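Long-range contact in succinylglutamate desuccinylase/aspartoacylase (Shewanella frigidimarina, PDB 3LWU), which binds zinc and probably acts as a hydrolase on ester bonds: residues K312-Y323 / S369-K380. Sequence-based numbering, arbitrary orientation. Where two conformers were deposited one is given.
With SO4 (sulfate ion), chain D.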
loop_
_atom_site.group_PDB
_atom_site.type_symbol
_atom_site.label_atom_id
_atom_site.label_comp_id
_atom_site.label_asym_id
_atom_site.label_seq_id
_atom_site.Cartn_x
_atom_site.Cartn_y
_atom_site.Cartn_z
ATOM N N LYS A 312 -10.821 18.857 -14.782
ATOM C CA LYS A 312 -10.718 18.227 -13.486
ATOM C C LYS A 312 -11.023 19.231 -12.386
ATOM O O LYS A 312 -10.365 20.249 -12.265
ATOM C CB LYS A 312 -9.315 17.728 -13.257
ATOM C CG LYS A 312 -8.790 16.738 -14.253
ATOM C CD LYS A 312 -7.392 16.172 -13.814
ATOM C CE LYS A 312 -7.437 15.501 -12.438
ATOM N NZ LYS A 312 -8.213 14.245 -12.463
ATOM N N PHE A 313 -12.005 18.931 -11.560
ATOM C CA PHE A 313 -12.289 19.770 -10.393
ATOM C C PHE A 313 -11.632 19.164 -9.150
ATOM O O PHE A 313 -11.984 18.040 -8.751
ATOM C CB PHE A 313 -13.805 19.945 -10.179
ATOM C CG PHE A 313 -14.151 20.940 -9.088
ATOM C CD1 PHE A 313 -14.055 22.293 -9.309
ATOM C CD2 PHE A 313 -14.551 20.516 -7.840
ATOM C CE1 PHE A 313 -14.372 23.219 -8.293
ATOM C CE2 PHE A 313 -14.868 21.441 -6.818
ATOM C CZ PHE A 313 -14.765 22.775 -7.042
ATOM N N HIS A 314 -10.703 19.913 -8.548
ATOM C CA HIS A 314 -9.971 19.487 -7.339
ATOM C C HIS A 314 -10.644 20.033 -6.097
ATOM O O HIS A 314 -11.197 21.124 -6.120
ATOM C CB HIS A 314 -8.521 19.973 -7.382
ATOM C CG HIS A 314 -7.757 19.456 -8.563
ATOM N ND1 HIS A 314 -7.639 20.165 -9.735
ATOM C CD2 HIS A 314 -7.106 18.285 -8.766
ATOM C CE1 HIS A 314 -6.922 19.473 -10.602
ATOM N NE2 HIS A 314 -6.582 18.330 -10.043
ATOM N N ALA A 315 -10.631 19.248 -5.021
ATOM C CA ALA A 315 -11.187 19.682 -3.763
ATOM C C ALA A 315 -10.593 21.026 -3.359
ATOM O O ALA A 315 -9.389 21.150 -3.234
ATOM C CB ALA A 315 -10.980 18.583 -2.632
ATOM N N PRO A 316 -11.438 22.037 -3.122
ATOM C CA PRO A 316 -10.888 23.338 -2.707
ATOM C C PRO A 316 -10.461 23.312 -1.234
ATOM O O PRO A 316 -9.702 24.149 -0.809
ATOM C CB PRO A 316 -12.066 24.313 -2.935
ATOM C CG PRO A 316 -13.276 23.417 -2.671
ATOM C CD PRO A 316 -12.904 22.059 -3.224
ATOM N N LYS A 317 -10.952 22.353 -0.477
ATOM C CA LYS A 317 -10.475 22.093 0.905
ATOM C C LYS A 317 -10.693 20.603 1.229
ATOM O O LYS A 317 -11.402 19.911 0.513
ATOM C CB LYS A 317 -11.222 22.970 1.913
ATOM C CG LYS A 317 -12.714 22.601 2.071
ATOM C CD LYS A 317 -13.490 23.552 3.046
ATOM C CE LYS A 317 -14.868 22.952 3.469
ATOM N NZ LYS A 317 -15.653 23.879 4.370
ATOM N N ALA A 318 -10.063 20.119 2.285
ATOM C CA ALA A 318 -10.159 18.749 2.657
ATOM C C ALA A 318 -11.522 18.533 3.338
ATOM O O ALA A 318 -12.088 19.483 3.903
ATOM C CB ALA A 318 -8.979 18.376 3.653
ATOM N N GLY A 319 -12.012 17.295 3.323
ATOM C CA GLY A 319 -13.124 16.924 4.184
ATOM C C GLY A 319 -13.779 15.616 3.781
ATOM O O GLY A 319 -13.194 14.809 3.074
ATOM N N LEU A 320 -14.990 15.394 4.264
ATOM C CA LEU A 320 -15.789 14.249 3.872
ATOM C C LEU A 320 -16.809 14.713 2.838
ATOM O O LEU A 320 -17.396 15.780 2.983
ATOM C CB LEU A 320 -16.468 13.667 5.101
ATOM C CG LEU A 320 -15.515 13.195 6.180
ATOM C CD1 LEU A 320 -16.274 12.578 7.405
ATOM C CD2 LEU A 320 -14.524 12.204 5.558
ATOM N N ILE A 321 -16.986 13.911 1.787
ATOM C CA ILE A 321 -17.676 14.307 0.607
ATOM C C ILE A 321 -18.941 13.510 0.289
ATOM O O ILE A 321 -18.922 12.269 0.213
ATOM C CB ILE A 321 -16.755 14.184 -0.611
ATOM C CG1 ILE A 321 -15.480 14.992 -0.382
ATOM C CG2 ILE A 321 -17.486 14.715 -1.896
ATOM C CD1 ILE A 321 -15.742 16.487 -0.285
ATOM N N GLU A 322 -20.024 14.269 0.092
ATOM C CA GLU A 322 -21.226 13.736 -0.522
ATOM C C GLU A 322 -21.306 14.199 -1.981
ATOM O O GLU A 322 -21.251 15.389 -2.290
ATOM C CB GLU A 322 -22.507 14.114 0.244
ATOM C CG GLU A 322 -23.748 13.387 -0.326
ATOM C CD GLU A 322 -24.956 13.387 0.600
ATOM O OE1 GLU A 322 -24.820 13.690 1.801
ATOM O OE2 GLU A 322 -26.053 13.080 0.109
ATOM N N TYR A 323 -21.389 13.219 -2.879
ATOM C CA TYR A 323 -21.382 13.454 -4.318
ATOM C C TYR A 323 -22.820 13.674 -4.748
ATOM O O TYR A 323 -23.551 12.728 -4.872
ATOM C CB TYR A 323 -20.713 12.273 -5.067
ATOM C CG TYR A 323 -19.241 12.154 -4.695
ATOM C CD1 TYR A 323 -18.289 12.956 -5.286
ATOM C CD2 TYR A 323 -18.821 11.269 -3.708
ATOM C CE1 TYR A 323 -16.957 12.885 -4.921
ATOM C CE2 TYR A 323 -17.516 11.202 -3.333
ATOM C CZ TYR A 323 -16.583 12.010 -3.934
ATOM O OH TYR A 323 -15.267 11.951 -3.526
ATOM N N SER A 369 -13.671 7.542 -3.265
ATOM C CA SER A 369 -13.705 7.557 -1.794
ATOM C C SER A 369 -14.432 8.829 -1.334
ATOM O O SER A 369 -14.531 9.796 -2.083
ATOM C CB SER A 369 -12.278 7.526 -1.263
ATOM O OG SER A 369 -12.195 7.770 0.126
ATOM N N ALA A 370 -14.924 8.824 -0.104
ATOM C CA ALA A 370 -15.655 9.942 0.440
ATOM C C ALA A 370 -14.788 10.783 1.353
ATOM O O ALA A 370 -15.301 11.742 1.903
ATOM C CB ALA A 370 -16.873 9.466 1.192
ATOM N N SER A 371 -13.501 10.463 1.522
ATOM C CA SER A 371 -12.588 11.359 2.271
ATOM C C SER A 371 -11.488 11.881 1.372
ATOM O O SER A 371 -10.790 11.108 0.707
ATOM C CB SER A 371 -11.974 10.665 3.480
ATOM O OG SER A 371 -11.648 9.343 3.189
ATOM N N VAL A 372 -11.329 13.195 1.346
ATOM C CA VAL A 372 -10.373 13.822 0.443
ATOM C C VAL A 372 -9.461 14.834 1.133
ATOM O O VAL A 372 -9.755 15.348 2.199
ATOM C CB VAL A 372 -11.113 14.475 -0.737
ATOM C CG1 VAL A 372 -12.071 13.465 -1.368
ATOM C CG2 VAL A 372 -11.838 15.814 -0.328
ATOM N N LEU A 373 -8.353 15.132 0.478
ATOM C CA LEU A 373 -7.450 16.160 0.911
ATOM C C LEU A 373 -7.734 17.397 0.082
ATOM O O LEU A 373 -8.447 17.355 -0.942
ATOM C CB LEU A 373 -6.007 15.692 0.713
ATOM C CG LEU A 373 -5.451 14.460 1.448
ATOM C CD1 LEU A 373 -6.027 13.148 0.973
ATOM C CD2 LEU A 373 -3.901 14.443 1.311
ATOM N N GLN A 374 -7.151 18.516 0.485
ATOM C CA GLN A 374 -7.088 19.644 -0.388
ATOM C C GLN A 374 -6.304 19.229 -1.634
ATOM O O GLN A 374 -5.202 18.641 -1.559
ATOM C CB GLN A 374 -6.463 20.840 0.313
ATOM C CG GLN A 374 -6.515 22.117 -0.524
ATOM C CD GLN A 374 -5.997 23.322 0.192
ATOM O OE1 GLN A 374 -5.113 23.228 1.022
ATOM N NE2 GLN A 374 -6.517 24.481 -0.158
ATOM N N GLY A 375 -6.898 19.511 -2.790
ATOM C CA GLY A 375 -6.379 19.082 -4.081
ATOM C C GLY A 375 -6.783 17.700 -4.606
ATOM O O GLY A 375 -6.510 17.402 -5.757
ATOM N N THR A 376 -7.406 16.823 -3.805
ATOM C CA THR A 376 -7.825 15.551 -4.350
ATOM C C THR A 376 -8.795 15.840 -5.536
ATOM O O THR A 376 -9.586 16.776 -5.465
ATOM C CB THR A 376 -8.493 14.656 -3.279
ATOM O OG1 THR A 376 -7.594 14.476 -2.171
ATOM C CG2 THR A 376 -8.849 13.298 -3.855
ATOM N N GLU A 377 -8.681 15.085 -6.634
ATOM C CA GLU A 377 -9.617 15.183 -7.761
ATOM C C GLU A 377 -11.009 14.755 -7.313
ATOM O O GLU A 377 -11.128 13.687 -6.758
ATOM C CB GLU A 377 -9.182 14.249 -8.879
ATOM C CG GLU A 377 -10.098 14.249 -10.125
ATOM C CD GLU A 377 -10.287 12.832 -10.706
ATOM O OE1 GLU A 377 -10.940 11.930 -10.039
ATOM O OE2 GLU A 377 -9.777 12.624 -11.805
ATOM N N LEU A 378 -12.028 15.600 -7.473
ATOM C CA LEU A 378 -13.383 15.256 -7.024
ATOM C C LEU A 378 -14.169 14.729 -8.197
ATOM O O LEU A 378 -14.740 13.661 -8.106
ATOM C CB LEU A 378 -14.128 16.434 -6.373
ATOM C CG LEU A 378 -13.732 16.867 -4.966
ATOM C CD1 LEU A 378 -14.558 18.060 -4.503
ATOM C CD2 LEU A 378 -13.807 15.717 -3.999
ATOM N N TYR A 379 -14.216 15.516 -9.274
ATOM C CA TYR A 379 -14.890 15.165 -10.507
ATOM C C TYR A 379 -14.068 15.530 -11.739
ATOM O O TYR A 379 -13.226 16.448 -11.728
ATOM C CB TYR A 379 -16.210 15.938 -10.684
ATOM C CG TYR A 379 -17.458 15.419 -9.999
ATOM C CD1 TYR A 379 -17.739 15.750 -8.663
ATOM C CD2 TYR A 379 -18.434 14.702 -10.713
ATOM C CE1 TYR A 379 -18.902 15.315 -8.044
ATOM C CE2 TYR A 379 -19.607 14.246 -10.084
ATOM C CZ TYR A 379 -19.837 14.566 -8.745
ATOM O OH TYR A 379 -21.000 14.180 -8.096
ATOM N N LYS A 380 -14.401 14.867 -12.837
ATOM C CA LYS A 380 -14.108 15.392 -14.171
ATOM C C LYS A 380 -15.429 15.695 -14.849
ATOM O O LYS A 380 -16.355 14.863 -14.805
ATOM C CB LYS A 380 -13.316 14.409 -15.000
ATOM C CG LYS A 380 -11.893 14.131 -14.533
ATOM C CD LYS A 380 -11.132 13.855 -15.781
ATOM C CE LYS A 380 -9.956 12.962 -15.686
ATOM N NZ LYS A 380 -9.547 12.888 -17.143
HETATM S S SO4 D . -3.593 17.192 -12.245
HETATM O O1 SO4 D . -4.022 16.590 -13.517
HETATM O O2 SO4 D . -4.559 16.845 -11.190
HETATM O O3 SO4 D . -2.247 16.708 -11.898
HETATM O O4 SO4 D . -3.553 18.646 -12.428
#
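Phe313 and Tyr379 open a ladder of antiparallel backbone bonds that illustrates how two segments that each turn back on themselves can zip together twice. Phe313 N donates to Tyr379 O at 2.8 Å, while Phe313 O accepts from Leu378 N at 2.8 Å and only weakly from Tyr379 N, the signature of a classic beta bulge. Beyond it, Ala315 N reaches Thr376 O and Gly375 N returns to Ala315 O, tying the bend at Ala315 to the type II turn Leu373-Thr376. The second ladder pairs Gly319 with Val372 and ends with Ile321 N bonded to Ala370 O.

Apolar packing fills the space between the ladders. Ala315 CB and Ile321 CG1 each lie 3.7 Å from Val372 CG2, and Leu378 adds CD1 beside Ala315 and CD2 near Ile321. Tyr323, with CG anti to its carbonyl carbon (chi1 -64°), brings its ring near Leu378 CD2, with Ile321 CG2 over one face; its hydroxyl donates to Ser369 O at 2.7 Å, and at the ring edge its CD1 touches Tyr379 CE1 at 3.7 Å, the two side chains running antiparallel and their rings meeting obliquely.

Among polar side chains, His314 NE2 donates to sulfate O2 at 2.8 Å, O2 lying at the ring edge, in its plane, while ND1 bonds Phe166 O of the second subunit. Lys312 and Glu377 form a salt bridge of doubtful detail. The arrangement is part of a beta-rich lobe beside the zinc site, consistent with the C-terminal beta domain of this family, its two strand pairs belonging to different sheets.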